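Local coordinates for uncharacterized protein (Pseudomonas aeruginosa PAO1, PDB 4R1D) that binds calcium and is probably a lipase of the alpha/beta hydrolase family, a type VI secretion effector held in check by its immunity partner Tli4, at residues 282-287 with 505-510. Sequence-based numbering, arbitrary orientation.
Sequences QPATGS and GQAPAL
CG and CD of the P508 ring touch A284 CB, CD at 3.6 Å and CG at 3.7 Å, so the small side chain sits against both ring carbons. This contact belongs to an alpha/beta hydrolase fold, where the loop between strand 274-280 of the parallel sheet and helix 289-296 meets the start of the short helix 507-510. Proline suits the first turn of a helix, where its missing N-H costs no backbone bond: P508 is second in the helix, and the segment's first i to i-4 bond is L510 N to Q506 O. Its ring also offers a rigid apolar surface to the loop. The loop presents A284 from a type I beta turn from P283 to G286, closed by G286 N to P283 O at 2.9 Å. G286 has phi near 102°, where a CB would jam against the preceding carbonyl oxygen, so glycine fits. P283 centres an inverse gamma turn, its CB directed away from the helix, its side chain touching L260 of helix 258-267. A507 CB reaches T285 CG2 at 3.7 Å and A284 CB at 3.9 Å; with alanine on both sides, the CA atoms of A284 and A507 come within 6.1 Å. With T285 OG1 between the backbone N and the carbonyl carbon (chi1 55°), CG2 stands anti to the carbonyl carbon, and this methyl meets A507. S504 OG, from helix 502-505, hydrogen-bonds to T285 N and G286 O. No direct hydrogen bond joins the segments; a water bridges them, donating to Q282 O at 2.9 Å and G505 O at 2.8 Å.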
loop_
_atom_site.group_PDB
_atom_site.type_symbol
_atom_site.label_atom_id
_atom_site.label_comp_id
_atom_site.label_asym_id
_atom_site.label_seq_id
_atom_site.Cartn_x
_atom_site.Cartn_y
_atom_site.Cartn_z
ATOM N N GLN A 282 -7.129 -3.966 15.288
ATOM C CA GLN A 282 -5.757 -3.496 15.171
ATOM C C GLN A 282 -4.796 -4.640 15.447
ATOM O O GLN A 282 -4.924 -5.312 16.457
ATOM C CB GLN A 282 -5.459 -2.374 16.167
ATOM C CG GLN A 282 -4.065 -1.790 15.956
ATOM C CD GLN A 282 -3.676 -0.713 16.955
ATOM O OE1 GLN A 282 -4.528 0.021 17.501
ATOM N NE2 GLN A 282 -2.375 -0.607 17.198
ATOM N N PRO A 283 -3.835 -4.856 14.552
ATOM C CA PRO A 283 -2.728 -5.768 14.866
ATOM C C PRO A 283 -1.679 -4.972 15.659
ATOM O O PRO A 283 -0.633 -4.572 15.121
ATOM C CB PRO A 283 -2.201 -6.148 13.486
ATOM C CG PRO A 283 -2.448 -4.916 12.646
ATOM C CD PRO A 283 -3.739 -4.304 13.188
ATOM N N ALA A 284 -1.979 -4.751 16.938
ATOM C CA ALA A 284 -1.276 -3.785 17.776
ATOM C C ALA A 284 0.190 -4.140 17.891
ATOM O O ALA A 284 1.053 -3.253 17.957
ATOM C CB ALA A 284 -1.927 -3.720 19.176
ATOM N N THR A 285 0.470 -5.439 17.900
ATOM C CA THR A 285 1.844 -5.906 17.998
ATOM C C THR A 285 2.227 -6.701 16.750
ATOM O O THR A 285 3.240 -7.394 16.733
ATOM C CB THR A 285 2.052 -6.768 19.257
ATOM O OG1 THR A 285 1.104 -7.852 19.258
ATOM C CG2 THR A 285 1.881 -5.921 20.517
ATOM N N GLY A 286 1.415 -6.601 15.697
ATOM C CA GLY A 286 1.763 -7.267 14.453
ATOM C C GLY A 286 0.998 -8.554 14.209
ATOM O O GLY A 286 -0.011 -8.806 14.866
ATOM N N SER A 287 1.466 -9.354 13.252
ATOM C CA SER A 287 0.751 -10.564 12.839
ATOM C C SER A 287 1.679 -11.580 12.188
ATOM O O SER A 287 2.344 -11.280 11.197
ATOM C CB SER A 287 -0.352 -10.219 11.835
ATOM O OG SER A 287 -0.988 -11.398 11.379
ATOM N N GLY A 505 -4.464 -8.963 18.681
ATOM C CA GLY A 505 -5.728 -8.272 18.875
ATOM C C GLY A 505 -6.002 -7.865 20.321
ATOM O O GLY A 505 -6.606 -6.826 20.581
ATOM N N GLN A 506 -5.559 -8.682 21.272
ATOM C CA GLN A 506 -5.822 -8.396 22.677
ATOM C C GLN A 506 -4.717 -7.558 23.340
ATOM O O GLN A 506 -4.795 -7.268 24.529
ATOM C CB GLN A 506 -6.060 -9.694 23.463
ATOM C CG GLN A 506 -4.775 -10.465 23.725
ATOM C CD GLN A 506 -5.007 -11.768 24.477
ATOM O OE1 GLN A 506 -6.135 -12.104 24.832
ATOM N NE2 GLN A 506 -3.934 -12.503 24.717
ATOM N N ALA A 507 -3.696 -7.153 22.581
ATOM C CA ALA A 507 -2.608 -6.375 23.184
ATOM C C ALA A 507 -3.077 -5.057 23.807
ATOM O O ALA A 507 -2.618 -4.682 24.893
ATOM C CB ALA A 507 -1.463 -6.142 22.186
ATOM N N PRO A 508 -3.984 -4.335 23.123
ATOM C CA PRO A 508 -4.481 -3.091 23.722
ATOM C C PRO A 508 -5.156 -3.333 25.081
ATOM O O PRO A 508 -4.940 -2.560 26.011
ATOM C CB PRO A 508 -5.482 -2.583 22.681
ATOM C CG PRO A 508 -4.915 -3.097 21.353
ATOM C CD PRO A 508 -4.424 -4.493 21.719
ATOM N N ALA A 509 -5.950 -4.391 25.198
ATOM C CA ALA A 509 -6.569 -4.708 26.483
ATOM C C ALA A 509 -5.482 -4.953 27.528
ATOM O O ALA A 509 -5.545 -4.431 28.636
ATOM C CB ALA A 509 -7.490 -5.915 26.366
ATOM N N LEU A 510 -4.467 -5.722 27.157
ATOM C CA LEU A 510 -3.377 -6.008 28.090
ATOM C C LEU A 510 -2.620 -4.747 28.514
ATOM O O LEU A 510 -2.087 -4.678 29.622
ATOM C CB LEU A 510 -2.418 -7.052 27.504
ATOM C CG LEU A 510 -3.063 -8.430 27.308
ATOM C CD1 LEU A 510 -2.140 -9.412 26.588
ATOM C CD2 LEU A 510 -3.510 -8.998 28.652
HETATM O O HOH W 1 -6.551 -4.703 18.727
#